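Local coordinates for protein peroxiredoxin 5 (Alvinella pompejana, PDB 2XHF) that probably reduces hydrogen peroxide and organic hydroperoxides through a reactive cysteine thiol, as an antioxidant enzyme of the peroxiredoxin family, at residues K44-V50 / Y77-I83; Y65-Y69 / V98-I104; D87-M91 / M106-M110; L118-L122 / R132-Y136. All blocks are in the same frame, centred on the assembly; numbering follows the deposited sequence.

Interaction 1: residues K44-V50 / Y77-I83; sequences KGILFSV and YHTIACI
I46 O is engaged by two successive residues: A81 N donates to it at 2.8 Å, and I80 CA brings a C-H to the same oxygen at 3.4 Å. Two residues on, F48 N reaches A81 O in a nearly straight bond (167° at the hydrogen), and I83 N meets F48 O in the carbonyl plane. I46 N to T79 O and V50 N to I83 O complete the set. With segment axes 15° apart, these are parallel strands at the heart of the mixed sheet of a thioredoxin fold, where 136-141 flanks one strand and 105-108 the other. On one face, C82 CB lies 4.0 Å from the F48 ring centroid, over the ring, while I80 CG2 meets the ring edge in its plane. On the other, L47 CD1 rests 3.8 Å from A81 CB. Y77 holds CG beside its backbone N (chi1 -74°), which puts its ring centre 3.7 Å under K44 CB, with G45 O at the ring's edge. Replacing Y77 with an alanine would probably strip the K44 chain of its aromatic platform and leave Q166 OE1 without its hydroxyl partner. Water 1 donates to K44 O at 2.6 Å and also bonds T79 OG1.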
loop_
_atom_site.group_PDB
_atom_site.type_symbol
_atom_site.label_atom_id
_atom_site.label_comp_id
_atom_site.label_asym_id
_atom_site.label_seq_id
_atom_site.Cartn_x
_atom_site.Cartn_y
_atom_site.Cartn_z
ATOM N N LYS A 44 19.618 21.048 -6.949
ATOM C CA LYS A 44 18.615 21.511 -6.004
ATOM C C LYS A 44 17.314 20.754 -6.240
ATOM O O LYS A 44 17.055 20.268 -7.345
ATOM C CB LYS A 44 18.385 23.009 -6.163
ATOM C CG LYS A 44 19.631 23.819 -5.865
ATOM C CD LYS A 44 19.370 25.309 -5.878
ATOM C CE LYS A 44 19.029 25.797 -7.261
ATOM N NZ LYS A 44 18.984 27.304 -7.334
ATOM N N GLY A 45 16.498 20.618 -5.202
ATOM C CA GLY A 45 15.214 19.991 -5.376
ATOM C C GLY A 45 14.366 20.100 -4.143
ATOM O O GLY A 45 14.737 20.745 -3.150
ATOM N N ILE A 46 13.197 19.477 -4.233
ATOM C CA ILE A 46 12.192 19.481 -3.190
ATOM C C ILE A 46 11.932 18.045 -2.773
ATOM O O ILE A 46 11.817 17.160 -3.616
ATOM C CB ILE A 46 10.873 20.085 -3.701
ATOM C CG1 ILE A 46 11.055 21.552 -4.066
ATOM C CG2 ILE A 46 9.783 19.940 -2.630
ATOM C CD1 ILE A 46 10.030 22.061 -5.073
ATOM N N LEU A 47 11.878 17.813 -1.469
ATOM C CA LEU A 47 11.480 16.530 -0.905
ATOM C C LEU A 47 10.329 16.755 0.056
ATOM O O LEU A 47 10.459 17.524 1.017
ATOM C CB LEU A 47 12.646 15.880 -0.146
ATOM C CG LEU A 47 12.328 14.518 0.505
ATOM C CD1 LEU A 47 12.010 13.440 -0.552
ATOM C CD2 LEU A 47 13.487 14.057 1.393
ATOM N N PHE A 48 9.195 16.109 -0.200
ATOM C CA PHE A 48 8.070 16.218 0.713
ATOM C C PHE A 48 7.482 14.845 0.966
ATOM O O PHE A 48 7.639 13.918 0.153
ATOM C CB PHE A 48 6.987 17.200 0.208
ATOM C CG PHE A 48 6.189 16.695 -0.973
ATOM C CD1 PHE A 48 6.668 16.840 -2.261
ATOM C CD2 PHE A 48 4.955 16.092 -0.789
ATOM C CE1 PHE A 48 5.947 16.381 -3.339
ATOM C CE2 PHE A 48 4.232 15.651 -1.867
ATOM C CZ PHE A 48 4.727 15.788 -3.137
ATOM N N SER A 49 6.845 14.703 2.123
ATOM C CA SER A 49 6.272 13.423 2.519
ATOM C C SER A 49 4.748 13.397 2.509
ATOM O O SER A 49 4.088 14.430 2.647
ATOM C CB SER A 49 6.775 13.057 3.903
ATOM O OG SER A 49 6.328 14.033 4.837
ATOM N N VAL A 50 4.212 12.189 2.388
ATOM C CA VAL A 50 2.814 11.931 2.691
ATOM C C VAL A 50 2.739 10.768 3.669
ATOM O O VAL A 50 3.668 9.980 3.767
ATOM C CB VAL A 50 1.981 11.629 1.430
ATOM C CG1 VAL A 50 1.939 12.840 0.521
ATOM C CG2 VAL A 50 2.481 10.362 0.708
ATOM N N TYR A 77 14.851 23.984 -9.354
ATOM C CA TYR A 77 14.221 23.010 -8.467
ATOM C C TYR A 77 13.226 22.127 -9.196
ATOM O O TYR A 77 12.191 21.788 -8.638
ATOM C CB TYR A 77 13.502 23.728 -7.321
ATOM C CG TYR A 77 14.409 24.293 -6.269
ATOM C CD1 TYR A 77 14.986 25.554 -6.424
ATOM C CD2 TYR A 77 14.668 23.587 -5.108
ATOM C CE1 TYR A 77 15.804 26.075 -5.442
ATOM C CE2 TYR A 77 15.486 24.100 -4.122
ATOM C CZ TYR A 77 16.046 25.345 -4.290
ATOM O OH TYR A 77 16.860 25.868 -3.309
ATOM N N HIS A 78 13.559 21.665 -10.400
ATOM C CA HIS A 78 12.615 20.814 -11.117
ATOM C C HIS A 78 12.569 19.402 -10.543
ATOM O O HIS A 78 11.624 18.648 -10.834
ATOM C CB HIS A 78 12.929 20.734 -12.605
ATOM C CG HIS A 78 13.814 19.588 -12.977
ATOM N ND1 HIS A 78 15.184 19.662 -12.923
ATOM C CD2 HIS A 78 13.522 18.342 -13.415
ATOM C CE1 HIS A 78 15.706 18.512 -13.309
ATOM N NE2 HIS A 78 14.717 17.690 -13.611
ATOM N N THR A 79 13.581 19.041 -9.753
ATOM C CA THR A 79 13.629 17.731 -9.121
ATOM C C THR A 79 12.790 17.753 -7.856
ATOM O O THR A 79 13.165 18.374 -6.868
ATOM C CB THR A 79 15.070 17.334 -8.786
ATOM O OG1 THR A 79 15.857 17.362 -9.982
ATOM C CG2 THR A 79 15.104 15.930 -8.190
ATOM N N ILE A 80 11.645 17.081 -7.907
ATOM C CA ILE A 80 10.672 17.044 -6.829
ATOM C C ILE A 80 10.401 15.591 -6.519
ATOM O O ILE A 80 10.113 14.796 -7.423
ATOM C CB ILE A 80 9.346 17.735 -7.231
ATOM C CG1 ILE A 80 9.607 19.116 -7.791
ATOM C CG2 ILE A 80 8.356 17.782 -6.049
ATOM C CD1 ILE A 80 8.427 19.706 -8.530
ATOM N N ALA A 81 10.496 15.243 -5.247
ATOM C CA ALA A 81 10.257 13.884 -4.809
ATOM C C ALA A 81 9.260 13.851 -3.672
ATOM O O ALA A 81 9.329 14.666 -2.748
ATOM C CB ALA A 81 11.561 13.244 -4.359
ATOM N N CYS A 82 8.342 12.894 -3.768
ATOM C CA CYS A 82 7.392 12.591 -2.715
ATOM C C CYS A 82 7.810 11.273 -2.092
ATOM O O CYS A 82 8.049 10.318 -2.811
ATOM C CB CYS A 82 6.007 12.429 -3.316
ATOM S SG CYS A 82 4.719 11.904 -2.156
ATOM N N ILE A 83 7.901 11.230 -0.764
ATOM C CA ILE A 83 8.328 10.033 -0.068
ATOM C C ILE A 83 7.238 9.576 0.907
ATOM O O ILE A 83 6.609 10.390 1.587
ATOM C CB ILE A 83 9.685 10.252 0.645
ATOM C CG1 ILE A 83 10.257 8.956 1.177
ATOM C CG2 ILE A 83 9.619 11.310 1.731
ATOM C CD1 ILE A 83 11.803 9.015 1.356
HETATM O O HOH W 1 16.653 19.991 -9.937
#

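Interaction 2: residues Y65-Y69 / V98-I104; sequences YLSLY and VDPEHKI
K103 lays its aliphatic chain across the face of the Y69 ring, with K103 CD 3.3 Å from the ring centroid and only 1° off the normal. The torsions on both sides account for this: Y69 holds CG anti to its backbone N, and the lysine chain turns sharply at chi2 (-86°), bending again at chi3 and chi4. K103 CE therefore comes within 3.3 Å of Y69 CD2, whereas K103 NZ ends 5.1 Å from the centroid, at most a weak cation-pi attraction. The firmer partner of K103 NZ is E101 OE1, a salt bridge of 2.9 Å met from above the carboxylate plane. L66 supplies the second half of the contact by splaying its two methyls. L66 CD2 presses on D99 OD1 at 3.3 Å and also touches K103 CB and I104 CD1; L66 CD1 faces V98 O at 3.5 Å. With CG anti to the backbone N (chi1 174°), D99 carries its carboxylate over the type I turn from D99 to H102, where D99 OD1 accepts K103 N on its syn lone pair and D99 OD2 accepts I104 N at 2.8 Å. The contact thereby sets the end of helix 62-67 against the loop that returns from helix 88-98 to strand 105-108. With no direct hydrogen bond across it, adhesion rests on CH-pi and apolar touches, while the charges are met within the loop itself: two backbone N-H groups probably stabilise the D99 carboxylate beside the leucine methyls.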
loop_
_atom_site.group_PDB
_atom_site.type_symbol
_atom_site.label_atom_id
_atom_site.label_comp_id
_atom_site.label_asym_id
_atom_site.label_seq_id
_atom_site.Cartn_x
_atom_site.Cartn_y
_atom_site.Cartn_z
ATOM N N TYR A 65 1.815 21.551 -6.161
ATOM C CA TYR A 65 3.177 21.287 -6.624
ATOM C C TYR A 65 3.184 21.149 -8.143
ATOM O O TYR A 65 4.038 21.710 -8.821
ATOM C CB TYR A 65 3.783 20.011 -6.009
ATOM C CG TYR A 65 4.225 20.122 -4.566
ATOM C CD1 TYR A 65 5.358 20.843 -4.207
ATOM C CD2 TYR A 65 3.543 19.448 -3.573
ATOM C CE1 TYR A 65 5.773 20.917 -2.877
ATOM C CE2 TYR A 65 3.929 19.529 -2.248
ATOM C CZ TYR A 65 5.054 20.250 -1.909
ATOM O OH TYR A 65 5.437 20.302 -0.592
ATOM N N LEU A 66 2.246 20.386 -8.689
ATOM C CA LEU A 66 2.236 20.165 -10.123
ATOM C C LEU A 66 1.996 21.469 -10.870
ATOM O O LEU A 66 2.637 21.752 -11.904
ATOM C CB LEU A 66 1.175 19.130 -10.494
ATOM C CG LEU A 66 1.490 17.712 -10.011
ATOM C CD1 LEU A 66 0.328 16.784 -10.299
ATOM C CD2 LEU A 66 2.771 17.163 -10.661
ATOM N N SER A 67 1.101 22.285 -10.334
ATOM C CA SER A 67 0.759 23.548 -10.998
ATOM C C SER A 67 1.960 24.503 -11.013
ATOM O O SER A 67 2.094 25.315 -11.929
ATOM C CB SER A 67 -0.452 24.205 -10.337
ATOM O OG SER A 67 -0.107 24.819 -9.107
ATOM N N LEU A 68 2.832 24.377 -10.012
ATOM C CA LEU A 68 3.996 25.246 -9.880
ATOM C C LEU A 68 5.273 24.675 -10.475
ATOM O O LEU A 68 6.338 25.253 -10.309
ATOM C CB LEU A 68 4.210 25.592 -8.404
ATOM C CG LEU A 68 3.115 26.475 -7.816
ATOM C CD1 LEU A 68 3.302 26.599 -6.320
ATOM C CD2 LEU A 68 3.128 27.845 -8.484
ATOM N N TYR A 69 5.167 23.547 -11.167
ATOM C CA TYR A 69 6.352 22.879 -11.692
ATOM C C TYR A 69 7.290 23.803 -12.481
ATOM O O TYR A 69 8.485 23.820 -12.237
ATOM C CB TYR A 69 5.943 21.697 -12.559
ATOM C CG TYR A 69 7.117 20.977 -13.184
ATOM C CD1 TYR A 69 7.875 20.078 -12.454
ATOM C CD2 TYR A 69 7.476 21.222 -14.489
ATOM C CE1 TYR A 69 8.966 19.446 -13.019
ATOM C CE2 TYR A 69 8.560 20.592 -15.072
ATOM C CZ TYR A 69 9.290 19.702 -14.344
ATOM O OH TYR A 69 10.353 19.088 -14.948
ATOM N N VAL A 98 -2.200 10.311 -9.253
ATOM C CA VAL A 98 -2.163 11.698 -8.813
ATOM C C VAL A 98 -1.232 12.570 -9.669
ATOM O O VAL A 98 -1.316 13.789 -9.605
ATOM C CB VAL A 98 -1.757 11.840 -7.331
ATOM C CG1 VAL A 98 -2.781 11.155 -6.429
ATOM C CG2 VAL A 98 -0.389 11.254 -7.063
ATOM N N ASP A 99 -0.362 11.953 -10.473
ATOM C CA ASP A 99 0.665 12.674 -11.230
ATOM C C ASP A 99 0.886 11.956 -12.565
ATOM O O ASP A 99 1.918 11.328 -12.795
ATOM C CB ASP A 99 1.952 12.717 -10.388
ATOM C CG ASP A 99 3.149 13.305 -11.117
ATOM O OD1 ASP A 99 2.997 14.139 -12.044
ATOM O OD2 ASP A 99 4.265 12.932 -10.703
ATOM N N PRO A 100 -0.100 12.037 -13.460
ATOM C CA PRO A 100 -0.026 11.291 -14.715
ATOM C C PRO A 100 1.133 11.721 -15.619
ATOM O O PRO A 100 1.539 10.932 -16.476
ATOM C CB PRO A 100 -1.379 11.569 -15.373
ATOM C CG PRO A 100 -1.872 12.828 -14.746
ATOM C CD PRO A 100 -1.374 12.764 -13.325
ATOM N N GLU A 101 1.669 12.925 -15.429
ATOM C CA GLU A 101 2.796 13.391 -16.262
ATOM C C GLU A 101 4.143 13.092 -15.610
ATOM O O GLU A 101 5.199 13.500 -16.109
ATOM C CB GLU A 101 2.677 14.892 -16.551
ATOM C CG GLU A 101 1.431 15.252 -17.349
ATOM C CD GLU A 101 1.227 16.752 -17.553
ATOM O OE1 GLU A 101 1.826 17.577 -16.833
ATOM O OE2 GLU A 101 0.432 17.112 -18.443
ATOM N N HIS A 102 4.099 12.397 -14.477
ATOM C CA HIS A 102 5.305 11.948 -13.783
ATOM C C HIS A 102 6.295 13.076 -13.545
ATOM O O HIS A 102 7.508 12.947 -13.769
ATOM C CB HIS A 102 5.986 10.786 -14.519
ATOM C CG HIS A 102 7.015 10.073 -13.695
ATOM N ND1 HIS A 102 8.163 9.544 -14.239
ATOM C CD2 HIS A 102 7.100 9.845 -12.363
ATOM C CE1 HIS A 102 8.891 8.991 -13.287
ATOM N NE2 HIS A 102 8.246 9.127 -12.140
ATOM N N LYS A 103 5.785 14.191 -13.039
ATOM C CA LYS A 103 6.632 15.301 -12.653
ATOM C C LYS A 103 7.319 15.092 -11.322
ATOM O O LYS A 103 8.288 15.771 -11.025
ATOM C CB LYS A 103 5.803 16.583 -12.610
ATOM C CG LYS A 103 5.301 16.986 -13.982
ATOM C CD LYS A 103 6.282 17.812 -14.757
ATOM C CE LYS A 103 5.507 18.829 -15.606
ATOM N NZ LYS A 103 4.601 18.193 -16.614
ATOM N N ILE A 104 6.827 14.157 -10.522
ATOM C CA ILE A 104 7.320 13.956 -9.166
ATOM C C ILE A 104 7.853 12.534 -9.027
ATOM O O ILE A 104 7.190 11.578 -9.418
ATOM C CB ILE A 104 6.188 14.187 -8.135
ATOM C CG1 ILE A 104 5.645 15.630 -8.226
ATOM C CG2 ILE A 104 6.672 13.888 -6.725
ATOM C CD1 ILE A 104 4.355 15.843 -7.447
HETATM O O HOH W 2 10.185 16.319 -13.892
#

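Interaction 3: residues D87-M91 / M106-M110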
loop_
_atom_site.group_PDB
_atom_site.type_symbol
_atom_site.label_atom_id
_atom_site.label_comp_id
_atom_site.label_asym_id
_atom_site.label_seq_id
_atom_site.Cartn_x
_atom_site.Cartn_y
_atom_site.Cartn_z
ATOM N N ASP A 87 5.308 0.145 0.151
ATOM C CA ASP A 87 6.060 -0.631 -0.821
ATOM C C ASP A 87 5.997 0.090 -2.174
ATOM O O ASP A 87 5.072 0.863 -2.434
ATOM C CB ASP A 87 5.569 -2.091 -0.889
ATOM C CG ASP A 87 4.243 -2.248 -1.621
ATOM O OD1 ASP A 87 3.218 -2.615 -0.976
ATOM O OD2 ASP A 87 4.218 -2.018 -2.853
ATOM N N PRO A 88 6.990 -0.153 -3.045
ATOM C CA PRO A 88 7.043 0.610 -4.292
ATOM C C PRO A 88 5.976 0.269 -5.313
ATOM O O PRO A 88 5.666 1.111 -6.129
ATOM C CB PRO A 88 8.438 0.296 -4.838
ATOM C CG PRO A 88 8.798 -1.000 -4.201
ATOM C CD PRO A 88 8.196 -0.967 -2.835
ATOM N N PHE A 89 5.381 -0.920 -5.259
ATOM C CA PHE A 89 4.282 -1.219 -6.197
ATOM C C PHE A 89 3.098 -0.301 -5.899
ATOM O O PHE A 89 2.510 0.326 -6.796
ATOM C CB PHE A 89 3.844 -2.670 -6.105
ATOM C CG PHE A 89 4.900 -3.669 -6.494
ATOM C CD1 PHE A 89 5.440 -3.675 -7.775
ATOM C CD2 PHE A 89 5.334 -4.627 -5.587
ATOM C CE1 PHE A 89 6.357 -4.654 -8.146
ATOM C CE2 PHE A 89 6.240 -5.613 -5.963
ATOM C CZ PHE A 89 6.771 -5.590 -7.240
ATOM N N VAL A 90 2.756 -0.207 -4.620
ATOM C CA VAL A 90 1.658 0.631 -4.206
ATOM C C VAL A 90 2.004 2.095 -4.490
ATOM O O VAL A 90 1.204 2.856 -5.013
ATOM C CB VAL A 90 1.335 0.411 -2.719
ATOM C CG1 VAL A 90 0.424 1.514 -2.238
ATOM C CG2 VAL A 90 0.713 -0.973 -2.504
ATOM N N MET A 91 3.215 2.499 -4.133
ATOM C CA MET A 91 3.605 3.898 -4.312
ATOM C C MET A 91 3.554 4.313 -5.783
ATOM O O MET A 91 3.035 5.356 -6.110
ATOM C CB MET A 91 5.002 4.119 -3.747
ATOM C CG MET A 91 5.347 5.549 -3.694
ATOM S SD MET A 91 4.545 6.343 -2.311
ATOM C CE MET A 91 5.359 7.980 -2.374
ATOM N N MET A 106 8.470 9.293 -7.126
ATOM C CA MET A 106 7.716 8.642 -6.071
ATOM C C MET A 106 8.608 7.657 -5.364
ATOM O O MET A 106 8.868 6.563 -5.872
ATOM C CB MET A 106 6.474 7.960 -6.654
ATOM C CG MET A 106 5.464 8.944 -7.201
ATOM S SD MET A 106 4.476 9.626 -5.850
ATOM C CE MET A 106 3.751 11.076 -6.608
ATOM N N LEU A 107 9.087 8.071 -4.197
ATOM C CA LEU A 107 10.059 7.326 -3.430
ATOM C C LEU A 107 9.384 6.558 -2.284
ATOM O O LEU A 107 8.697 7.127 -1.456
ATOM C CB LEU A 107 11.135 8.256 -2.877
ATOM C CG LEU A 107 11.845 9.137 -3.898
ATOM C CD1 LEU A 107 12.877 9.980 -3.180
ATOM C CD2 LEU A 107 12.479 8.318 -5.016
ATOM N N ALA A 108 9.604 5.257 -2.278
ATOM C CA ALA A 108 9.036 4.371 -1.268
ATOM C C ALA A 108 10.062 4.085 -0.188
ATOM O O ALA A 108 11.062 3.411 -0.437
ATOM C CB ALA A 108 8.566 3.082 -1.910
ATOM N N ASP A 109 9.853 4.670 0.979
ATOM C CA ASP A 109 10.677 4.413 2.170
ATOM C C ASP A 109 10.138 3.150 2.834
ATOM O O ASP A 109 9.544 3.173 3.928
ATOM C CB ASP A 109 10.553 5.603 3.116
ATOM C CG ASP A 109 11.468 5.485 4.323
ATOM O OD1 ASP A 109 12.514 4.803 4.216
ATOM O OD2 ASP A 109 11.146 6.090 5.376
ATOM N N MET A 110 10.335 2.035 2.152
ATOM C CA MET A 110 9.523 0.855 2.411
ATOM C C MET A 110 9.679 0.296 3.819
ATOM O O MET A 110 8.717 -0.225 4.387
ATOM C CB MET A 110 9.861 -0.221 1.378
ATOM C CG MET A 110 9.107 -1.500 1.587
ATOM S SD MET A 110 9.308 -2.592 0.192
ATOM C CE MET A 110 11.016 -2.871 0.171
#
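M91 reaches from the first turn of helix 88-98 onto strand 105-108, and each step of its chain can be placed. M91 CB abuts A108 CB at 4.1 Å. M91 CG, anti to the backbone N (chi1 -170°), continues toward the strand and meets M106 CB at 4.0 Å. The chain then bends at chi2 (77°), and beyond the sulfur the terminal M91 CE settles 3.6 Å from L107 O and 3.9 Å from M106 SD, the two methionine chains crossing at about a right angle. A108 CB is shared, since it also touches P88 CA at 3.8 Å. Farther along, M110 runs extended through chi1 and chi2, which carries its SD to 3.6 Å from P88 CD and against D87 CB. No hydrogen bond spans this contact; the polar work is local to the helix start. D87 is the N-cap: its OD2 accepts V90 N at 2.9 Å, nearly straight at 169° but from above the carboxylate plane, with a weak second bond from F89 N. The same carboxylate forms a salt bridge with R132 of the second subunit, so the cap also takes part in the dimer contact. Strand 79-84, helix 88-98 and strand 105-108 form a beta-alpha-beta unit with its two strands parallel, and this contact packs the start of the helix on the second strand, an outermost one of the chain's thioredoxin-fold sheet.

Interaction 4: residues L118-L122 / R132-Y136; sequences LGTEL and RSRRY
T120 O receives R134 N at 2.8 Å with an angle of 173° at the hydrogen, and S133 CA adds a C-H contact to the same oxygen. Two residues on, L122 N donates to R132 O at 2.8 Å, from a position tilted 25° out of the carbonyl plane. These bonds frame a single bridge between E121 and S133. E121 O is served by water 3, which donates to it at 2.6 Å and to G119 O as well. The same water accepts R134 NE at 2.7 Å, lying in the guanidinium plane at its edge; R134 NE is also near E121 O, but the angle is too poor for a bond. The guanidinium lies with one face over L122 CA. S133 OG gives its proton to R134 O at 2.8 Å and is near T120 OG1, whose weak bonding is not settled between it and T115 O. S133 O, buried against L122 CD2 at 3.8 Å, has no polar partner in the model. With CG between its backbone N and carbonyl carbon (chi1 57°), Y136 turns its ring obliquely to L118 CD2, 3.5 Å from Y136 CZ, and T120 CG2 touches Y136 CD2. A serine at Y136 would probably leave both aliphatic groups without their aromatic backing and open a gap behind helix 113-118. That helix ends in a Schellman motif at G119; helix 125-128 comes between the two segments in the chain, and 132-136 then runs into strand 136-141, where S49 OG of strand 44-49 bonds R134 O and Y136 N.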
loop_
_atom_site.group_PDB
_atom_site.type_symbol
_atom_site.label_atom_id
_atom_site.label_comp_id
_atom_site.label_asym_id
_atom_site.label_seq_id
_atom_site.Cartn_x
_atom_site.Cartn_y
_atom_site.Cartn_z
ATOM N N LEU A 118 15.393 10.362 9.911
ATOM C CA LEU A 118 15.071 11.777 9.882
ATOM C C LEU A 118 14.368 12.201 11.174
ATOM O O LEU A 118 14.311 13.389 11.503
ATOM C CB LEU A 118 14.182 12.075 8.661
ATOM C CG LEU A 118 14.154 13.523 8.168
ATOM C CD1 LEU A 118 15.543 14.020 7.742
ATOM C CD2 LEU A 118 13.166 13.665 7.032
ATOM N N GLY A 119 13.827 11.227 11.904
ATOM C CA GLY A 119 13.113 11.495 13.140
ATOM C C GLY A 119 11.657 11.915 12.947
ATOM O O GLY A 119 11.092 12.616 13.786
ATOM N N THR A 120 11.040 11.487 11.852
ATOM C CA THR A 120 9.713 11.972 11.496
ATOM C C THR A 120 8.664 10.860 11.559
ATOM O O THR A 120 7.637 10.912 10.886
ATOM C CB THR A 120 9.717 12.580 10.080
ATOM O OG1 THR A 120 10.241 11.627 9.156
ATOM C CG2 THR A 120 10.598 13.826 10.034
ATOM N N GLU A 121 8.932 9.843 12.361
ATOM C CA GLU A 121 7.969 8.777 12.575
ATOM C C GLU A 121 6.667 9.277 13.209
ATOM O O GLU A 121 6.664 10.081 14.152
ATOM C CB GLU A 121 8.588 7.688 13.446
ATOM C CG GLU A 121 8.572 6.320 12.826
ATOM C CD GLU A 121 9.135 5.265 13.754
ATOM O OE1 GLU A 121 8.865 4.070 13.531
ATOM O OE2 GLU A 121 9.863 5.638 14.696
ATOM N N LEU A 122 5.572 8.741 12.690
ATOM C CA LEU A 122 4.231 8.966 13.186
ATOM C C LEU A 122 3.816 7.716 13.946
ATOM O O LEU A 122 4.137 6.599 13.528
ATOM C CB LEU A 122 3.321 9.154 11.980
ATOM C CG LEU A 122 1.963 9.811 12.053
ATOM C CD1 LEU A 122 2.040 11.208 12.647
ATOM C CD2 LEU A 122 1.438 9.886 10.646
ATOM N N ARG A 132 4.107 5.513 9.979
ATOM C CA ARG A 132 4.305 6.212 8.735
ATOM C C ARG A 132 5.081 7.472 9.044
ATOM O O ARG A 132 5.550 7.672 10.155
ATOM C CB ARG A 132 2.957 6.532 8.105
ATOM C CG ARG A 132 2.100 5.284 7.850
ATOM C CD ARG A 132 2.754 4.339 6.834
ATOM N NE ARG A 132 1.896 3.194 6.514
ATOM C CZ ARG A 132 0.956 3.174 5.576
ATOM N NH1 ARG A 132 0.774 4.214 4.777
ATOM N NH2 ARG A 132 0.225 2.086 5.390
ATOM N N SER A 133 5.236 8.321 8.050
ATOM C CA SER A 133 5.937 9.576 8.252
ATOM C C SER A 133 4.973 10.698 8.544
ATOM O O SER A 133 3.905 10.767 7.940
ATOM C CB SER A 133 6.690 9.948 6.986
ATOM O OG SER A 133 7.500 11.105 7.180
ATOM N N ARG A 134 5.393 11.612 9.408
ATOM C CA ARG A 134 4.748 12.905 9.528
ATOM C C ARG A 134 4.981 13.674 8.251
ATOM O O ARG A 134 5.907 13.360 7.504
ATOM C CB ARG A 134 5.358 13.714 10.674
ATOM C CG ARG A 134 5.194 13.075 12.034
ATOM C CD ARG A 134 5.681 13.973 13.161
ATOM N NE ARG A 134 5.897 13.192 14.374
ATOM C CZ ARG A 134 4.956 12.876 15.260
ATOM N NH1 ARG A 134 3.699 13.284 15.100
ATOM N NH2 ARG A 134 5.278 12.148 16.322
ATOM N N ARG A 135 4.174 14.704 8.022
ATOM C CA ARG A 135 4.281 15.528 6.837
ATOM C C ARG A 135 5.330 16.623 7.009
ATOM O O ARG A 135 5.330 17.358 8.014
ATOM C CB ARG A 135 2.925 16.151 6.488
ATOM C CG ARG A 135 1.857 15.147 6.083
ATOM C CD ARG A 135 0.624 15.844 5.564
ATOM N NE ARG A 135 -0.249 16.249 6.656
ATOM C CZ ARG A 135 -1.257 15.516 7.127
ATOM N NH1 ARG A 135 -1.540 14.334 6.597
ATOM N NH2 ARG A 135 -1.995 15.972 8.132
ATOM N N TYR A 136 6.226 16.711 6.032
ATOM C CA TYR A 136 7.185 17.800 5.933
ATOM C C TYR A 136 7.431 18.143 4.466
ATOM O O TYR A 136 7.068 17.400 3.552
ATOM C CB TYR A 136 8.507 17.448 6.624
ATOM C CG TYR A 136 9.137 16.188 6.081
ATOM C CD1 TYR A 136 9.852 16.210 4.901
ATOM C CD2 TYR A 136 8.987 14.971 6.734
ATOM C CE1 TYR A 136 10.413 15.061 4.382
ATOM C CE2 TYR A 136 9.543 13.808 6.212
ATOM C CZ TYR A 136 10.257 13.869 5.044
ATOM O OH TYR A 136 10.810 12.726 4.531
HETATM O O HOH W 3 8.298 12.020 14.896
#

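Interaction 1 is the buried centre, joined by regular backbone bonds between two strands, and the others gather around it. Interactions 2 and 3 attach helical ends and connections to the sheet's 79-84 and 105-108 side, both with no hydrogen bond across: interaction 2 is partly exposed and mixes CH-pi with loop charges, while interaction 3 is buried and mostly methionine packing. Interaction 4 lies beyond the other strand of interaction 1 and combines backbone bonds with a bridging water. S49 ties interactions 1 and 4, and C82 O to L107 N ties 1 and 3. Interactions 3 and 4 do not touch within one chain, yet D87 of one subunit and R132 of the other form a salt bridge that joins them across the dimer.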